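Local coordinates for SusD superfamily protein (Bacteroides vulgatus, PDB 3MYV), which probably binds polysaccharide at the outer membrane of the cell, like other SusD-type proteins, at residues 21-26 / 84-89; 355-360 / 371-376. One frame throughout, in Å; residues are numbered along the deposited sequence.

Interaction 1 (21-26 / 84-89)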
loop_
_atom_site.group_PDB
_atom_site.type_symbol
_atom_site.label_atom_id
_atom_site.label_comp_id
_atom_site.label_asym_id
_atom_site.label_seq_id
_atom_site.Cartn_x
_atom_site.Cartn_y
_atom_site.Cartn_z
ATOM N N ASN A 21 17.136 8.861 5.757
ATOM C CA ASN A 21 16.407 8.448 6.957
ATOM C C ASN A 21 15.204 9.372 7.269
ATOM O O ASN A 21 14.103 8.894 7.592
ATOM C CB ASN A 21 17.381 8.398 8.139
ATOM C CG ASN A 21 16.978 7.406 9.178
ATOM O OD1 ASN A 21 17.101 6.207 8.971
ATOM N ND2 ASN A 21 16.478 7.900 10.306
ATOM N N GLY A 22 15.409 10.681 7.140
ATOM C CA GLY A 22 14.357 11.698 7.359
ATOM C C GLY A 22 13.154 11.560 6.420
ATOM O O GLY A 22 12.023 11.919 6.769
ATOM N N LEU A 23 13.393 11.065 5.215
ATOM C CA LEU A 23 12.290 10.774 4.291
ATOM C C LEU A 23 11.346 9.731 4.906
ATOM O O LEU A 23 10.124 9.874 4.844
ATOM C CB LEU A 23 12.804 10.292 2.941
ATOM C CG LEU A 23 13.795 11.160 2.152
ATOM C CD1 LEU A 23 14.236 10.377 0.896
ATOM C CD2 LEU A 23 13.211 12.541 1.792
ATOM N N TYR A 24 11.910 8.703 5.540
ATOM C CA TYR A 24 11.063 7.688 6.174
ATOM C C TYR A 24 10.393 8.200 7.446
ATOM O O TYR A 24 9.233 7.860 7.715
ATOM C CB TYR A 24 11.849 6.437 6.475
ATOM C CG TYR A 24 12.366 5.726 5.258
ATOM C CD1 TYR A 24 13.585 6.074 4.695
ATOM C CD2 TYR A 24 11.640 4.688 4.675
ATOM C CE1 TYR A 24 14.098 5.378 3.592
ATOM C CE2 TYR A 24 12.117 4.002 3.585
ATOM C CZ TYR A 24 13.348 4.353 3.031
ATOM O OH TYR A 24 13.854 3.652 1.973
ATOM N N ASP A 25 11.095 9.026 8.225
ATOM C CA ASP A 25 10.440 9.718 9.342
ATOM C C ASP A 25 9.166 10.438 8.853
ATOM O O ASP A 25 8.126 10.334 9.477
ATOM C CB ASP A 25 11.368 10.722 10.050
ATOM C CG ASP A 25 12.507 10.057 10.799
ATOM O OD1 ASP A 25 12.433 8.845 11.082
ATOM O OD2 ASP A 25 13.497 10.755 11.090
ATOM N N LEU A 26 9.259 11.174 7.739
ATOM C CA LEU A 26 8.108 11.889 7.215
ATOM C C LEU A 26 7.010 10.913 6.781
ATOM O O LEU A 26 5.803 11.154 6.951
ATOM C CB LEU A 26 8.524 12.777 6.017
ATOM C CG LEU A 26 9.377 13.981 6.380
ATOM C CD1 LEU A 26 10.128 14.602 5.158
ATOM C CD2 LEU A 26 8.492 15.021 7.099
ATOM N N ARG A 84 9.704 16.639 -2.612
ATOM C CA ARG A 84 10.562 17.804 -2.615
ATOM C C ARG A 84 11.860 17.531 -1.884
ATOM O O ARG A 84 12.937 17.878 -2.400
ATOM C CB ARG A 84 9.873 19.006 -1.930
ATOM C CG ARG A 84 10.816 20.222 -1.757
ATOM C CD ARG A 84 10.334 21.168 -0.669
ATOM N NE ARG A 84 9.393 22.132 -1.214
ATOM N N GLU A 85 11.781 16.968 -0.673
ATOM C CA GLU A 85 13.021 16.687 0.107
ATOM C C GLU A 85 13.896 15.644 -0.610
ATOM O O GLU A 85 15.152 15.752 -0.626
ATOM C CB GLU A 85 12.717 16.222 1.549
ATOM C CG GLU A 85 11.987 17.229 2.423
ATOM C CD GLU A 85 12.791 18.485 2.672
ATOM O OE1 GLU A 85 13.889 18.380 3.235
ATOM O OE2 GLU A 85 12.332 19.577 2.297
ATOM N N ALA A 86 13.248 14.662 -1.231
ATOM C CA ALA A 86 13.962 13.613 -1.961
ATOM C C ALA A 86 14.745 14.199 -3.147
ATOM O O ALA A 86 15.905 13.846 -3.381
ATOM C CB ALA A 86 12.995 12.547 -2.447
ATOM N N TRP A 87 14.101 15.078 -3.901
ATOM C CA TRP A 87 14.783 15.713 -5.037
ATOM C C TRP A 87 15.915 16.636 -4.582
ATOM O O TRP A 87 16.901 16.777 -5.295
ATOM C CB TRP A 87 13.791 16.439 -5.960
ATOM C CG TRP A 87 13.222 15.506 -6.971
ATOM C CD1 TRP A 87 12.003 14.894 -6.930
ATOM C CD2 TRP A 87 13.855 15.058 -8.181
ATOM N NE1 TRP A 87 11.837 14.097 -8.038
ATOM C CE2 TRP A 87 12.963 14.167 -8.812
ATOM C CE3 TRP A 87 15.096 15.308 -8.780
ATOM C CZ2 TRP A 87 13.258 13.551 -10.036
ATOM C CZ3 TRP A 87 15.392 14.684 -9.984
ATOM C CH2 TRP A 87 14.467 13.833 -10.610
ATOM N N ASN A 88 15.792 17.246 -3.401
ATOM C CA ASN A 88 16.909 18.035 -2.840
ATOM C C ASN A 88 18.131 17.147 -2.593
ATOM O O ASN A 88 19.272 17.562 -2.853
ATOM C CB ASN A 88 16.487 18.787 -1.569
ATOM C CG ASN A 88 15.555 19.959 -1.879
ATOM O OD1 ASN A 88 15.545 20.470 -3.000
ATOM N ND2 ASN A 88 14.790 20.397 -0.887
ATOM N N ILE A 89 17.881 15.908 -2.173
ATOM C CA ILE A 89 18.962 14.931 -1.955
ATOM C C ILE A 89 19.615 14.582 -3.283
ATOM O O ILE A 89 20.842 14.650 -3.409
ATOM C CB ILE A 89 18.447 13.664 -1.238
ATOM C CG1 ILE A 89 18.056 13.990 0.207
ATOM C CG2 ILE A 89 19.468 12.531 -1.298
ATOM C CD1 ILE A 89 17.258 12.876 0.913
#
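Leu23 and Ala86 bring the two backbones nearest, with their CA atoms 7.1 Å apart, where helical segments 21-26 and 84-89 run antiparallel at 176°, their axes 10.2 Å from each other. The pair belongs to the TPR-like helical part of the SusD fold, joining helix 13-27 to helix 77-94. The contact is made by carbon groups, apart from a methyl that lies on a backbone N, and rests mainly on Leu23, whose two methyls spread over Glu85, Ala86 and Ile89. CD2 lies low against the backbone, 3.7 Å from Glu85 CB and the same distance from Ala86 N, so it packs on the helix itself as well as on side chains. CD1 continues the side chain in an extended line, anti to CA (chi2 175°), and meets Ile89 CD1 at 3.9 Å. Leu23 and Ile89 thus reach toward each other tip to tip, and Leu23 CD1 also lies 4.2 Å from Ala86 CB. Beside this buried trio, Leu26 adds a lighter touch nearer the surface, its CD1 standing 4.2 Å from Glu85 CG. Glu85 offers only the aliphatic root of its chain: the bend at chi2 (-64°) places CD off the straight line. Its carboxylate leads away from helix 13-27, and the charge thus probably sits at the margin of the contact, while CB and CG face the two leucines. Helix 103-128 packs against both helices, taking Tyr24 on Val116, Ala86 on Ile117 and Ile89 on Thr113. Arg78 adds a polar tie between the two helices, its NH1 bonding to Leu26 O. On the Leu23 side chain, the branch carbon too comes close to the isoleucine, CG lying 4.1 Å from Ile89 CD1.

Interaction 2 (355-360 / 371-376). With EDO (1,2-ethanediol), chain G.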
loop_
_atom_site.group_PDB
_atom_site.type_symbol
_atom_site.label_atom_id
_atom_site.label_comp_id
_atom_site.label_asym_id
_atom_site.label_seq_id
_atom_site.Cartn_x
_atom_site.Cartn_y
_atom_site.Cartn_z
ATOM N N GLN A 355 2.866 -21.857 -13.569
ATOM C CA GLN A 355 3.731 -21.414 -12.489
ATOM C C GLN A 355 2.973 -20.541 -11.470
ATOM O O GLN A 355 3.143 -20.699 -10.272
ATOM C CB GLN A 355 4.956 -20.683 -13.075
ATOM C CG GLN A 355 5.941 -21.637 -13.780
ATOM C CD GLN A 355 6.866 -20.950 -14.807
ATOM O OE1 GLN A 355 7.413 -19.869 -14.557
ATOM N NE2 GLN A 355 7.062 -21.605 -15.963
ATOM N N GLY A 356 2.088 -19.672 -11.958
ATOM C CA GLY A 356 1.349 -18.755 -11.098
ATOM C C GLY A 356 0.357 -19.511 -10.246
ATOM O O GLY A 356 0.099 -19.138 -9.105
ATOM N N LEU A 357 -0.172 -20.607 -10.787
ATOM C CA LEU A 357 -1.047 -21.477 -9.998
ATOM C C LEU A 357 -0.259 -22.104 -8.841
ATOM O O LEU A 357 -0.779 -22.264 -7.747
ATOM C CB LEU A 357 -1.635 -22.567 -10.880
ATOM C CG LEU A 357 -2.681 -23.512 -10.267
ATOM C CD1 LEU A 357 -3.790 -22.702 -9.560
ATOM C CD2 LEU A 357 -3.244 -24.432 -11.339
ATOM N N GLY A 358 0.990 -22.477 -9.107
ATOM C CA GLY A 358 1.870 -23.037 -8.080
ATOM C C GLY A 358 2.041 -22.032 -6.938
ATOM O O GLY A 358 1.885 -22.361 -5.753
ATOM N N TYR A 359 2.321 -20.792 -7.298
ATOM C CA TYR A 359 2.451 -19.726 -6.305
ATOM C C TYR A 359 1.145 -19.432 -5.559
ATOM O O TYR A 359 1.155 -19.217 -4.333
ATOM C CB TYR A 359 3.015 -18.465 -6.958
ATOM C CG TYR A 359 4.448 -18.588 -7.401
ATOM C CD1 TYR A 359 5.420 -19.117 -6.555
ATOM C CD2 TYR A 359 4.859 -18.123 -8.638
ATOM C CE1 TYR A 359 6.728 -19.211 -6.955
ATOM C CE2 TYR A 359 6.151 -18.211 -9.042
ATOM C CZ TYR A 359 7.099 -18.736 -8.202
ATOM O OH TYR A 359 8.418 -18.819 -8.599
ATOM N N LEU A 360 0.024 -19.440 -6.285
ATOM C CA LEU A 360 -1.274 -19.229 -5.663
ATOM C C LEU A 360 -1.469 -20.299 -4.595
ATOM O O LEU A 360 -1.804 -19.960 -3.484
ATOM C CB LEU A 360 -2.405 -19.248 -6.691
ATOM C CG LEU A 360 -3.825 -19.074 -6.117
ATOM C CD1 LEU A 360 -3.952 -17.667 -5.380
ATOM C CD2 LEU A 360 -4.840 -19.294 -7.180
ATOM N N ASN A 371 -6.820 -26.987 1.786
ATOM C CA ASN A 371 -7.382 -26.313 0.627
ATOM C C ASN A 371 -6.429 -26.385 -0.549
ATOM O O ASN A 371 -5.227 -26.615 -0.386
ATOM C CB ASN A 371 -7.651 -24.818 0.954
ATOM C CG ASN A 371 -8.809 -24.631 1.908
ATOM O OD1 ASN A 371 -9.619 -25.533 2.096
ATOM N ND2 ASN A 371 -8.898 -23.453 2.513
ATOM N N GLU A 372 -6.975 -26.188 -1.737
ATOM C CA GLU A 372 -6.152 -26.102 -2.946
ATOM C C GLU A 372 -6.868 -25.280 -3.996
ATOM O O GLU A 372 -8.063 -25.018 -3.872
ATOM C CB GLU A 372 -5.873 -27.509 -3.476
ATOM C CG GLU A 372 -7.127 -28.258 -3.939
ATOM C CD GLU A 372 -6.842 -29.616 -4.583
ATOM O OE1 GLU A 372 -5.680 -30.106 -4.505
ATOM O OE2 GLU A 372 -7.818 -30.197 -5.126
ATOM N N VAL A 373 -6.154 -24.848 -5.028
ATOM C CA VAL A 373 -6.837 -24.332 -6.228
ATOM C C VAL A 373 -6.405 -25.192 -7.418
ATOM O O VAL A 373 -5.198 -25.293 -7.716
ATOM C CB VAL A 373 -6.526 -22.826 -6.494
ATOM C CG1 VAL A 373 -7.235 -22.317 -7.768
ATOM C CG2 VAL A 373 -6.937 -21.977 -5.285
ATOM N N THR A 374 -7.378 -25.850 -8.045
ATOM C CA THR A 374 -7.139 -26.634 -9.268
ATOM C C THR A 374 -7.104 -25.672 -10.474
ATOM O O THR A 374 -7.651 -24.571 -10.422
ATOM C CB THR A 374 -8.254 -27.624 -9.507
ATOM O OG1 THR A 374 -9.470 -26.887 -9.699
ATOM C CG2 THR A 374 -8.404 -28.628 -8.304
HETATM N N MSE A 375 -6.504 -26.110 -11.579
HETATM C CA MSE A 375 -6.433 -25.275 -12.800
HETATM C C MSE A 375 -7.832 -24.818 -13.265
HETATM O O MSE A 375 -8.005 -23.656 -13.691
HETATM C CB MSE A 375 -5.685 -26.028 -13.926
HETATM C CG MSE A 375 -5.619 -25.294 -15.254
HETATM SE SE MSE A 375 -4.699 -23.572 -15.106
HETATM C CE MSE A 375 -2.868 -24.218 -15.095
ATOM N N ALA A 376 -8.827 -25.695 -13.126
ATOM C CA ALA A 376 -10.211 -25.383 -13.545
ATOM C C ALA A 376 -10.758 -24.174 -12.774
ATOM O O ALA A 376 -11.572 -23.419 -13.283
ATOM C CB ALA A 376 -11.130 -26.599 -13.334
HETATM C C1 EDO G . -9.240 -22.162 -16.544
HETATM O O1 EDO G . -7.946 -22.170 -15.911
HETATM C C2 EDO G . -10.143 -21.223 -15.765
HETATM O O2 EDO G . -9.480 -19.964 -15.585
#
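The loop that follows helix 350-367 folds back over it here, and Leu357 and Leu360, one turn apart, meet Val373 and Met375 (selenomethionine). Leu357 carries most of the contact, its CG set anti to the backbone N (chi1 -175°). Its CD1 lies 3.5 Å from Val373 O and 3.9 Å from Val373 CG1, the two side chains slanting past one another. Its CD2 rests where the 3-10 segment at Met375 begins, 3.6 Å from the backbone atom Met375 CA. Bends at chi2 and chi3 of the selenomethionine bring Met375 CE to 3.8 Å from Leu357 CD2. Deeper in, Leu360 crosses Val373 at about a right angle, with CD2 against both valine methyls, 3.9 Å from Val373 CG2. Asn361 supplies the polar stitching: its OD1 accepts from Val373 N, and its ND2 donates to Leu357 O. An alanine in place of Leu357 would probably leave Met375 CE without its partner and Val373 CG1 with Leu360 alone of the two leucines, opening a gap under the loop. A 1,2-ethanediol, probably from the crystallisation liquor, donates from O1 to Met375 O at 2.7 Å and also bonds to Tyr378 O. This is an interhelical connection, leading to helix 380-391, packed on the helix it leaves in the helical part of the SusD fold.

Interactions 1 and 2 lie on opposite sides of the chain's centre, 41 Å apart between their centres and about 25 Å between nearest atoms, so neither touches the other. They come in series along the chain: 21-26 / 84-89 lies in the N-terminal, starch-binding-associated part and 355-360 / 371-376 in the C-terminal RagB/SusD part. The first joins two helices that are distant in sequence, whereas the second closes a short local return. Neither includes a residue of the sodium site, formed by Asn254, Ser255, Asp258, Pro260 and Leu325. Interaction 2 has 1,2-ethanediol beside it, one molecule bonded to Met375 O and another about 4 Å from the Met375 side chain; both contacts are best read as structural packing.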